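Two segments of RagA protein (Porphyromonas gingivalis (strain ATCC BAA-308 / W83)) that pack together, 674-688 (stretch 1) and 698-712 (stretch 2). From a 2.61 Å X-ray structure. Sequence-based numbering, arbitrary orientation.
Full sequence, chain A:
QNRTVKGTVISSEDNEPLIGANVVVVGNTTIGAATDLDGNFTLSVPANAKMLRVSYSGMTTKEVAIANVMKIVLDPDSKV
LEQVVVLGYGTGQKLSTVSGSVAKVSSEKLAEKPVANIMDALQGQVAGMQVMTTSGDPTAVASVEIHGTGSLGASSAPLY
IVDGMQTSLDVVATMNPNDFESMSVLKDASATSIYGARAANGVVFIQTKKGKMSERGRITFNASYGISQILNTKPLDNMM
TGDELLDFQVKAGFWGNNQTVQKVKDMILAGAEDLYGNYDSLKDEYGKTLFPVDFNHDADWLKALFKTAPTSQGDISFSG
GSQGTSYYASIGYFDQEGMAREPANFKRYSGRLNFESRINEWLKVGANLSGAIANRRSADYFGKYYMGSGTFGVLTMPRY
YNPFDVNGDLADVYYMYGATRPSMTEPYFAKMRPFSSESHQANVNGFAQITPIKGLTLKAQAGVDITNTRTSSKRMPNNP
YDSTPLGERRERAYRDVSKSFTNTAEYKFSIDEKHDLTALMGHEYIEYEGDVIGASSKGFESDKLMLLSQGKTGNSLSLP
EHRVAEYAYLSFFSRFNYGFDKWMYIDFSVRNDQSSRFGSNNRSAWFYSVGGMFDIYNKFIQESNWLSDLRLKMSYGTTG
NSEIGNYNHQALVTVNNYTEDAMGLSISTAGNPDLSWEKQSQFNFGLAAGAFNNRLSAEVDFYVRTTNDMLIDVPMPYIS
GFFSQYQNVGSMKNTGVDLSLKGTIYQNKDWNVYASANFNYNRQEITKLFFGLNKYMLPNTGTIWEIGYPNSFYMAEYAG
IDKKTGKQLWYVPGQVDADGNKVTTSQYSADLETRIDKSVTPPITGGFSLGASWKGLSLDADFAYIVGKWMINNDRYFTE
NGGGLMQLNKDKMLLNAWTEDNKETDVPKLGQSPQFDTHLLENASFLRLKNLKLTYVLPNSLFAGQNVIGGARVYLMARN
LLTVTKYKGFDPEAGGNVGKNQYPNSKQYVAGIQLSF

Stretch 1 674-688: DLSWEKQSQFNFGLA
Stretch 2, residues 698-712: AEVDFYVRTTNDMLI

How does stretch 1 enter the contact? Residues 674-677 form a loop, where Leu 675 (chi1 t, chi2 p) brings CD1 to 3.6 Å from Leu 711 CD2, an apolar contact. Glu 678 opens the strand with an extended side chain (chi1 and chi2 t, chi3 -67°); its OE1 accepts a hydrogen bond from Leu 711 N at 2.8 Å, tying down the backbone beyond the partner strand.

What sets the backbone register? Strands 678-688 and 698-708 run antiparallel, their axes at 169°, with extended phi/psi throughout, such as -125/157 at Ser 681. Lys 679 faces Asn 708, and pairing continues without a bulge to Ala 688 opposite Glu 699. Hydrogen-bonded pairs, with the wider CA spacing, alternate with closer non-hydrogen-bonded pairs: Lys 679 CA lies 5.3 Å from Asn 708 CA, Gln 680 CA 4.3 Å from Thr 707 CA. At the first, Lys 679 N meets Asn 708 O at 2.8 Å and Asn 708 N meets Lys 679 O at 2.7 Å; Ser 681 with Thr 706, Phe 683 with Val 704, Phe 685 with Phe 702 and Leu 687 with Val 700 repeat this pair of hydrogen bonds.

Which side chains meet first along the strand? Lys 679 (chi1 m, chi2 t) reaches past its partner, forming a salt bridge from NZ to Asp 709 OD2 at 3.2 Å; Asp 709 has phi/psi 52/41. On the opposite face, Gln 680 (m, t, 32°) offers OE1 to Arg 705 NE at 2.9 Å and Arg 705 NH2 at 3.0 Å, so one carbonyl oxygen serves two guanidinium donors.

What follows further along? Phe 683 (t, 66°), on the face of Lys 679, presents its ring edge to Val 704 (p), CD2 to CG1 3.5 Å. Asn 684 (t, 97°), on the face of Gln 680, reaches diagonally, donating from ND2 to Asp 701 OD1 at 2.7 Å. That carboxylate oxygen lies 3.2 Å from Gly 686 CA, where a CB would clash with it.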

ATOM      1  N   ASP A 674     -29.741 -15.546 -14.011  1.00 51.86           N
ATOM      2  CA  ASP A 674     -30.827 -15.971 -13.146  1.00 55.49           C
ATOM      3  C   ASP A 674     -30.360 -16.518 -11.797  1.00 49.52           C
ATOM      4  O   ASP A 674     -31.176 -17.080 -11.057  1.00 48.05           O
ATOM      5  CB  ASP A 674     -31.697 -16.987 -13.883  1.00 66.68           C
ATOM      6  CG  ASP A 674     -32.505 -16.340 -15.003  1.00 74.02           C
ATOM      7  OD1 ASP A 674     -33.298 -15.411 -14.724  1.00 70.65           O
ATOM      8  OD2 ASP A 674     -32.323 -16.747 -16.167  1.00 80.56           O
ATOM      9  N   LEU A 675     -29.085 -16.339 -11.444  1.00 38.83           N
ATOM     10  CA  LEU A 675     -28.627 -16.658 -10.099  1.00 40.35           C
ATOM     11  C   LEU A 675     -29.566 -16.070  -9.057  1.00 42.95           C
ATOM     12  O   LEU A 675     -29.863 -14.878  -9.087  1.00 50.80           O
ATOM     13  CB  LEU A 675     -27.221 -16.110  -9.883  1.00 44.70           C
ATOM     14  CG  LEU A 675     -26.423 -16.834  -8.790  1.00 45.92           C
ATOM     15  CD1 LEU A 675     -26.363 -18.347  -9.052  1.00 49.08           C
ATOM     16  CD2 LEU A 675     -25.038 -16.268  -8.714  1.00 31.97           C
ATOM     17  N   SER A 676     -30.019 -16.906  -8.127  1.00 39.07           N
ATOM     18  CA  SER A 676     -30.874 -16.442  -7.042  1.00 36.51           C
ATOM     19  C   SER A 676     -30.573 -17.260  -5.787  1.00 46.06           C
ATOM     20  O   SER A 676     -29.648 -18.084  -5.753  1.00 43.87           O
ATOM     21  CB  SER A 676     -32.348 -16.512  -7.457  1.00 47.85           C
ATOM     22  OG  SER A 676     -33.202 -15.806  -6.559  1.00 52.61           O
ATOM     23  N   TRP A 677     -31.347 -16.997  -4.737  1.00 47.21           N
ATOM     24  CA  TRP A 677     -31.215 -17.724  -3.483  1.00 45.00           C
ATOM     25  C   TRP A 677     -31.292 -19.226  -3.694  1.00 54.15           C
ATOM     26  O   TRP A 677     -32.058 -19.717  -4.531  1.00 54.64           O
ATOM     27  CB  TRP A 677     -32.328 -17.326  -2.529  1.00 41.48           C
ATOM     28  CG  TRP A 677     -32.206 -15.968  -2.051  1.00 43.05           C
ATOM     29  CD1 TRP A 677     -32.539 -14.835  -2.724  1.00 43.14           C
ATOM     30  CD2 TRP A 677     -31.723 -15.559  -0.772  1.00 44.55           C
ATOM     31  NE1 TRP A 677     -32.297 -13.738  -1.941  1.00 48.77           N
ATOM     32  CE2 TRP A 677     -31.790 -14.152  -0.736  1.00 49.67           C
ATOM     33  CE3 TRP A 677     -31.253 -16.242   0.351  1.00 34.89           C
ATOM     34  CZ2 TRP A 677     -31.386 -13.412   0.375  1.00 49.29           C
ATOM     35  CZ3 TRP A 677     -30.865 -15.510   1.454  1.00 50.40           C
ATOM     36  CH2 TRP A 677     -30.930 -14.111   1.460  1.00 51.77           C
ATOM     37  N   GLU A 678     -30.495 -19.956  -2.910  1.00 55.47           N
ATOM     38  CA  GLU A 678     -30.754 -21.366  -2.651  1.00 47.51           C
ATOM     39  C   GLU A 678     -31.820 -21.454  -1.565  1.00 45.04           C
ATOM     40  O   GLU A 678     -31.739 -20.762  -0.547  1.00 50.47           O
ATOM     41  CB  GLU A 678     -29.463 -22.070  -2.236  1.00 38.89           C
ATOM     42  CG  GLU A 678     -29.611 -23.422  -1.563  1.00 37.63           C
ATOM     43  CD  GLU A 678     -28.247 -24.020  -1.163  1.00 47.69           C
ATOM     44  OE1 GLU A 678     -27.473 -24.347  -2.103  1.00 43.13           O
ATOM     45  OE2 GLU A 678     -27.951 -24.152   0.070  1.00 35.93           O
ATOM     46  N   LYS A 679     -32.861 -22.238  -1.802  1.00 50.77           N
ATOM     47  CA  LYS A 679     -34.012 -22.237  -0.914  1.00 52.47           C
ATOM     48  C   LYS A 679     -34.113 -23.573  -0.198  1.00 53.76           C
ATOM     49  O   LYS A 679     -34.073 -24.639  -0.824  1.00 52.14           O
ATOM     50  CB  LYS A 679     -35.294 -21.890  -1.676  1.00 50.18           C
ATOM     51  CG  LYS A 679     -35.347 -20.390  -2.016  1.00 52.08           C
ATOM     52  CD  LYS A 679     -36.673 -19.923  -2.597  1.00 55.36           C
ATOM     53  CE  LYS A 679     -36.654 -19.909  -4.131  1.00 54.89           C
ATOM     54  NZ  LYS A 679     -35.510 -19.175  -4.746  1.00 51.59           N
ATOM     55  N   GLN A 680     -34.194 -23.500   1.120  1.00 48.23           N
ATOM     56  CA  GLN A 680     -34.230 -24.658   1.980  1.00 41.38           C
ATOM     57  C   GLN A 680     -35.545 -24.676   2.734  1.00 50.15           C
ATOM     58  O   GLN A 680     -36.115 -23.627   3.045  1.00 53.33           O
ATOM     59  CB  GLN A 680     -33.067 -24.646   2.970  1.00 44.23           C
ATOM     60  CG  GLN A 680     -31.790 -25.199   2.379  1.00 56.00           C
ATOM     61  CD  GLN A 680     -30.654 -25.324   3.375  1.00 53.97           C
ATOM     62  OE1 GLN A 680     -30.866 -25.575   4.569  1.00 54.81           O
ATOM     63  NE2 GLN A 680     -29.435 -25.127   2.888  1.00 50.22           N
ATOM     64  N   SER A 681     -36.026 -25.883   3.009  1.00 49.82           N
ATOM     65  CA  SER A 681     -37.132 -26.084   3.922  1.00 55.50           C
ATOM     66  C   SER A 681     -36.685 -27.064   4.993  1.00 53.29           C
ATOM     67  O   SER A 681     -35.761 -27.849   4.781  1.00 47.90           O
ATOM     68  CB  SER A 681     -38.377 -26.604   3.199  1.00 62.67           C
ATOM     69  OG  SER A 681     -38.154 -27.904   2.694  1.00 66.66           O
ATOM     70  N   GLN A 682     -37.340 -27.013   6.152  1.00 57.47           N
ATOM     71  CA  GLN A 682     -36.998 -27.933   7.233  1.00 60.50           C
ATOM     72  C   GLN A 682     -38.243 -28.242   8.046  1.00 65.52           C
ATOM     73  O   GLN A 682     -38.794 -27.360   8.713  1.00 72.41           O
ATOM     74  CB  GLN A 682     -35.909 -27.366   8.130  1.00 62.20           C
ATOM     75  CG  GLN A 682     -35.243 -28.433   8.966  1.00 64.27           C
ATOM     76  CD  GLN A 682     -34.573 -27.880  10.199  1.00 67.56           C
ATOM     77  OE1 GLN A 682     -34.844 -28.329  11.309  1.00 77.38           O
ATOM     78  NE2 GLN A 682     -33.689 -26.907  10.015  1.00 61.49           N
ATOM     79  N   PHE A 683     -38.661 -29.501   8.002  1.00 59.55           N
ATOM     80  CA  PHE A 683     -39.673 -30.019   8.904  1.00 59.74           C
ATOM     81  C   PHE A 683     -38.968 -30.603  10.121  1.00 62.93           C
ATOM     82  O   PHE A 683     -37.978 -31.327   9.981  1.00 65.79           O
ATOM     83  CB  PHE A 683     -40.521 -31.076   8.199  1.00 58.05           C
ATOM     84  CG  PHE A 683     -41.358 -31.898   9.124  1.00 59.88           C
ATOM     85  CD1 PHE A 683     -42.390 -31.326   9.844  1.00 62.04           C
ATOM     86  CD2 PHE A 683     -41.117 -33.255   9.273  1.00 63.47           C
ATOM     87  CE1 PHE A 683     -43.171 -32.098  10.697  1.00 68.35           C
ATOM     88  CE2 PHE A 683     -41.889 -34.032  10.124  1.00 63.91           C
ATOM     89  CZ  PHE A 683     -42.916 -33.452  10.835  1.00 66.52           C
ATOM     90  N   ASN A 684     -39.451 -30.259  11.310  1.00 59.30           N
ATOM     91  CA  ASN A 684     -38.806 -30.698  12.536  1.00 57.68           C
ATOM     92  C   ASN A 684     -39.871 -31.091  13.536  1.00 60.09           C
ATOM     93  O   ASN A 684     -40.805 -30.325  13.772  1.00 63.30           O
ATOM     94  CB  ASN A 684     -37.919 -29.603  13.133  1.00 58.73           C
ATOM     95  CG  ASN A 684     -37.041 -30.121  14.244  1.00 65.45           C
ATOM     96  OD1 ASN A 684     -35.877 -30.446  14.030  1.00 73.70           O
ATOM     97  ND2 ASN A 684     -37.614 -30.255  15.435  1.00 63.27           N
ATOM     98  N   PHE A 685     -39.720 -32.273  14.125  1.00 61.02           N
ATOM     99  CA  PHE A 685     -40.675 -32.813  15.087  1.00 67.52           C
ATOM    100  C   PHE A 685     -39.914 -33.238  16.334  1.00 76.18           C
ATOM    101  O   PHE A 685     -39.046 -34.112  16.259  1.00 74.55           O
ATOM    102  CB  PHE A 685     -41.438 -34.000  14.496  1.00 61.36           C
ATOM    103  CG  PHE A 685     -42.226 -34.752  15.505  1.00 72.84           C
ATOM    104  CD1 PHE A 685     -41.668 -35.822  16.193  1.00 79.22           C
ATOM    105  CD2 PHE A 685     -43.526 -34.383  15.788  1.00 83.10           C
ATOM    106  CE1 PHE A 685     -42.395 -36.511  17.144  1.00 85.32           C
ATOM    107  CE2 PHE A 685     -44.263 -35.070  16.726  1.00 87.20           C
ATOM    108  CZ  PHE A 685     -43.697 -36.138  17.406  1.00 87.77           C
ATOM    109  N   GLY A 686     -40.251 -32.649  17.485  1.00 81.08           N
ATOM    110  CA  GLY A 686     -39.438 -32.803  18.670  1.00 80.81           C
ATOM    111  C   GLY A 686     -40.227 -33.216  19.898  1.00 77.49           C
ATOM    112  O   GLY A 686     -41.450 -33.096  19.961  1.00 83.75           O
ATOM    113  N   LEU A 687     -39.484 -33.691  20.894  1.00 65.19           N
ATOM    114  CA  LEU A 687     -40.078 -34.123  22.154  1.00 61.22           C
ATOM    115  C   LEU A 687     -39.099 -33.822  23.277  1.00 67.32           C
ATOM    116  O   LEU A 687     -38.052 -34.466  23.363  1.00 71.83           O
ATOM    117  CB  LEU A 687     -40.411 -35.605  22.115  1.00 56.28           C
ATOM    118  CG  LEU A 687     -41.499 -36.015  23.096  1.00 61.72           C
ATOM    119  CD1 LEU A 687     -42.844 -35.481  22.653  1.00 58.34           C
ATOM    120  CD2 LEU A 687     -41.537 -37.536  23.273  1.00 61.11           C
ATOM    121  N   ALA A 688     -39.431 -32.849  24.121  1.00 65.96           N
ATOM    122  CA  ALA A 688     -38.702 -32.608  25.357  1.00 64.68           C
ATOM    123  C   ALA A 688     -39.369 -33.376  26.494  1.00 65.36           C
ATOM    124  O   ALA A 688     -40.542 -33.742  26.414  1.00 78.53           O
ATOM    125  CB  ALA A 688     -38.648 -31.111  25.684  1.00 54.81           C
ATOM    126  N   ALA A 698     -34.359 -34.942  28.940  1.00 73.16           N
ATOM    127  CA  ALA A 698     -34.033 -35.525  27.651  1.00 62.51           C
ATOM    128  C   ALA A 698     -34.758 -34.738  26.572  1.00 70.32           C
ATOM    129  O   ALA A 698     -35.735 -34.034  26.839  1.00 70.43           O
ATOM    130  CB  ALA A 698     -34.405 -37.001  27.577  1.00 57.61           C
ATOM    131  N   GLU A 699     -34.248 -34.846  25.351  1.00 74.48           N
ATOM    132  CA  GLU A 699     -34.883 -34.213  24.200  1.00 70.70           C
ATOM    133  C   GLU A 699     -34.499 -34.979  22.946  1.00 75.13           C
ATOM    134  O   GLU A 699     -33.309 -35.153  22.662  1.00 73.38           O
ATOM    135  CB  GLU A 699     -34.483 -32.748  24.082  1.00 70.19           C
ATOM    136  CG  GLU A 699     -35.133 -32.047  22.905  1.00 83.66           C
ATOM    137  CD  GLU A 699     -35.785 -30.737  23.298  1.00 97.48           C
ATOM    138  OE1 GLU A 699     -36.710 -30.299  22.575  1.00 97.23           O
ATOM    139  OE2 GLU A 699     -35.370 -30.151  24.327  1.00102.33           O
ATOM    140  N   VAL A 700     -35.511 -35.454  22.221  1.00 79.84           N
ATOM    141  CA  VAL A 700     -35.356 -36.037  20.893  1.00 75.23           C
ATOM    142  C   VAL A 700     -35.966 -35.075  19.883  1.00 67.82           C
ATOM    143  O   VAL A 700     -37.008 -34.461  20.146  1.00 63.78           O
ATOM    144  CB  VAL A 700     -36.007 -37.431  20.767  1.00 70.27           C
ATOM    145  CG1 VAL A 700     -35.392 -38.168  19.604  1.00 66.16           C
ATOM    146  CG2 VAL A 700     -35.831 -38.233  22.037  1.00 71.42           C
ATOM    147  N   ASP A 701     -35.315 -34.944  18.730  1.00 63.52           N
ATOM    148  CA  ASP A 701     -35.803 -34.097  17.646  1.00 63.46           C
ATOM    149  C   ASP A 701     -35.568 -34.826  16.333  1.00 66.82           C
ATOM    150  O   ASP A 701     -34.420 -35.053  15.950  1.00 74.52           O
ATOM    151  CB  ASP A 701     -35.097 -32.744  17.644  1.00 65.67           C
ATOM    152  CG  ASP A 701     -35.841 -31.702  18.445  1.00 72.77           C
ATOM    153  OD1 ASP A 701     -36.817 -31.134  17.905  1.00 76.09           O
ATOM    154  OD2 ASP A 701     -35.459 -31.463  19.617  1.00 72.68           O
ATOM    155  N   PHE A 702     -36.643 -35.202  15.657  1.00 64.56           N
ATOM    156  CA  PHE A 702     -36.567 -35.761  14.317  1.00 64.72           C
ATOM    157  C   PHE A 702     -36.804 -34.643  13.316  1.00 63.21           C
ATOM    158  O   PHE A 702     -37.792 -33.909  13.418  1.00 72.65           O
ATOM    159  CB  PHE A 702     -37.596 -36.877  14.121  1.00 73.51           C
ATOM    160  CG  PHE A 702     -37.730 -37.348  12.690  1.00 89.16           C
ATOM    161  CD1 PHE A 702     -36.834 -38.269  12.160  1.00 91.52           C
ATOM    162  CD2 PHE A 702     -38.751 -36.862  11.867  1.00 96.31           C
ATOM    163  CE1 PHE A 702     -36.957 -38.705  10.831  1.00 91.29           C
ATOM    164  CE2 PHE A 702     -38.878 -37.293  10.542  1.00 92.87           C
ATOM    165  CZ  PHE A 702     -37.980 -38.219  10.027  1.00 89.94           C
ATOM    166  N   TYR A 703     -35.913 -34.527  12.342  1.00 53.20           N
ATOM    167  CA  TYR A 703     -36.046 -33.497  11.329  1.00 55.65           C
ATOM    168  C   TYR A 703     -35.865 -34.089   9.943  1.00 58.79           C
ATOM    169  O   TYR A 703     -35.278 -35.161   9.767  1.00 60.36           O
ATOM    170  CB  TYR A 703     -35.014 -32.394  11.520  1.00 57.34           C
ATOM    171  CG  TYR A 703     -33.607 -32.889  11.334  1.00 53.97           C
ATOM    172  CD1 TYR A 703     -32.999 -32.863  10.088  1.00 49.13           C
ATOM    173  CD2 TYR A 703     -32.889 -33.400  12.403  1.00 55.06           C
ATOM    174  CE1 TYR A 703     -31.717 -33.325   9.913  1.00 50.77           C
ATOM    175  CE2 TYR A 703     -31.603 -33.858  12.240  1.00 53.47           C
ATOM    176  CZ  TYR A 703     -31.020 -33.817  10.998  1.00 56.09           C
ATOM    177  OH  TYR A 703     -29.734 -34.276  10.839  1.00 60.50           O
ATOM    178  N   VAL A 704     -36.355 -33.349   8.951  1.00 56.50           N
ATOM    179  CA  VAL A 704     -36.061 -33.615   7.547  1.00 59.55           C
ATOM    180  C   VAL A 704     -35.903 -32.272   6.857  1.00 62.56           C
ATOM    181  O   VAL A 704     -36.799 -31.420   6.919  1.00 65.61           O
ATOM    182  CB  VAL A 704     -37.129 -34.466   6.837  1.00 54.76           C
ATOM    183  CG1 VAL A 704     -38.504 -33.861   7.002  1.00 59.05           C
ATOM    184  CG2 VAL A 704     -36.776 -34.593   5.364  1.00 48.17           C
ATOM    185  N   ARG A 705     -34.764 -32.085   6.210  1.00 62.01           N
ATOM    186  CA  ARG A 705     -34.326 -30.801   5.691  1.00 53.57           C
ATOM    187  C   ARG A 705     -34.055 -30.965   4.204  1.00 49.96           C
ATOM    188  O   ARG A 705     -33.364 -31.901   3.789  1.00 51.79           O
ATOM    189  CB  ARG A 705     -33.084 -30.317   6.474  1.00 45.29           C
ATOM    190  CG  ARG A 705     -32.055 -29.565   5.681  1.00 51.63           C
ATOM    191  CD  ARG A 705     -30.886 -29.164   6.562  1.00 55.99           C
ATOM    192  NE  ARG A 705     -30.138 -28.075   5.941  1.00 54.24           N
ATOM    193  CZ  ARG A 705     -28.881 -27.783   6.231  1.00 59.27           C
ATOM    194  NH1 ARG A 705     -28.240 -28.497   7.143  1.00 58.58           N
ATOM    195  NH2 ARG A 705     -28.271 -26.775   5.617  1.00 69.42           N
ATOM    196  N   THR A 706     -34.624 -30.081   3.405  1.00 53.93           N
ATOM    197  CA  THR A 706     -34.564 -30.203   1.959  1.00 57.44           C
ATOM    198  C   THR A 706     -34.001 -28.929   1.364  1.00 54.51           C
ATOM    199  O   THR A 706     -34.408 -27.827   1.744  1.00 55.54           O
ATOM    200  CB  THR A 706     -35.945 -30.458   1.381  1.00 58.47           C
ATOM    201  OG1 THR A 706     -36.698 -31.264   2.301  1.00 55.41           O
ATOM    202  CG2 THR A 706     -35.823 -31.168   0.047  1.00 59.77           C
ATOM    203  N   THR A 707     -33.074 -29.081   0.425  1.00 51.50           N
ATOM    204  CA  THR A 707     -32.503 -27.947  -0.286  1.00 53.57           C
ATOM    205  C   THR A 707     -32.889 -27.998  -1.759  1.00 54.32           C
ATOM    206  O   THR A 707     -32.705 -29.025  -2.419  1.00 54.02           O
ATOM    207  CB  THR A 707     -30.981 -27.901  -0.130  1.00 54.52           C
ATOM    208  OG1 THR A 707     -30.626 -28.038   1.257  1.00 39.02           O
ATOM    209  CG2 THR A 707     -30.453 -26.590  -0.679  1.00 57.57           C
ATOM    210  N   ASN A 708     -33.429 -26.885  -2.259  1.00 52.59           N
ATOM    211  CA  ASN A 708     -33.863 -26.726  -3.643  1.00 53.63           C
ATOM    212  C   ASN A 708     -33.332 -25.410  -4.186  1.00 51.41           C
ATOM    213  O   ASN A 708     -32.924 -24.530  -3.425  1.00 46.45           O
ATOM    214  CB  ASN A 708     -35.394 -26.762  -3.768  1.00 57.85           C
ATOM    215  CG  ASN A 708     -35.911 -28.128  -4.145  1.00 65.45           C
ATOM    216  OD1 ASN A 708     -36.134 -28.977  -3.285  1.00 71.18           O
ATOM    217  ND2 ASN A 708     -36.067 -28.363  -5.445  1.00 69.26           N
ATOM    218  N   ASP A 709     -33.389 -25.263  -5.515  1.00 52.02           N
ATOM    219  CA  ASP A 709     -32.677 -24.189  -6.216  1.00 52.01           C
ATOM    220  C   ASP A 709     -31.206 -24.180  -5.796  1.00 57.81           C
ATOM    221  O   ASP A 709     -30.589 -23.129  -5.592  1.00 55.84           O
ATOM    222  CB  ASP A 709     -33.333 -22.827  -5.975  1.00 51.70           C
ATOM    223  CG  ASP A 709     -34.678 -22.697  -6.664  1.00 60.32           C
ATOM    224  OD1 ASP A 709     -35.220 -23.738  -7.051  1.00 64.42           O
ATOM    225  OD2 ASP A 709     -35.194 -21.567  -6.825  1.00 66.09           O
ATOM    226  N   MET A 710     -30.644 -25.384  -5.677  1.00 55.97           N
ATOM    227  CA  MET A 710     -29.372 -25.586  -4.998  1.00 55.58           C
ATOM    228  C   MET A 710     -28.250 -24.780  -5.646  1.00 45.63           C
ATOM    229  O   MET A 710     -28.024 -24.860  -6.859  1.00 50.10           O
ATOM    230  CB  MET A 710     -29.039 -27.078  -4.993  1.00 54.47           C
ATOM    231  CG  MET A 710     -27.614 -27.414  -4.593  1.00 52.39           C
ATOM    232  SD  MET A 710     -27.502 -29.024  -3.800  1.00 58.45           S
ATOM    233  CE  MET A 710     -28.160 -28.548  -2.220  1.00 55.52           C
ATOM    234  N   LEU A 711     -27.545 -23.995  -4.832  1.00 35.45           N
ATOM    235  CA  LEU A 711     -26.425 -23.205  -5.339  1.00 38.86           C
ATOM    236  C   LEU A 711     -25.243 -24.133  -5.515  1.00 45.92           C
ATOM    237  O   LEU A 711     -24.532 -24.443  -4.561  1.00 54.13           O
ATOM    238  CB  LEU A 711     -26.098 -22.048  -4.400  1.00 35.85           C
ATOM    239  CG  LEU A 711     -27.000 -20.869  -4.735  1.00 38.41           C
ATOM    240  CD1 LEU A 711     -27.057 -19.825  -3.627  1.00 51.34           C
ATOM    241  CD2 LEU A 711     -26.529 -20.273  -6.065  1.00 34.53           C
ATOM    242  N   ILE A 712     -25.047 -24.619  -6.728  1.00 45.64           N
ATOM    243  CA  ILE A 712     -23.895 -25.450  -7.031  1.00 46.99           C
ATOM    244  C   ILE A 712     -22.904 -24.599  -7.801  1.00 50.37           C
ATOM    245  O   ILE A 712     -23.272 -23.913  -8.766  1.00 45.11           O
ATOM    246  CB  ILE A 712     -24.284 -26.708  -7.828  1.00 45.90           C
ATOM    247  CG1 ILE A 712     -25.210 -27.619  -7.004  1.00 39.63           C
ATOM    248  CG2 ILE A 712     -23.021 -27.444  -8.292  1.00 43.14           C
ATOM    249  CD1 ILE A 712     -25.301 -29.084  -7.517  1.00 36.86           C
TER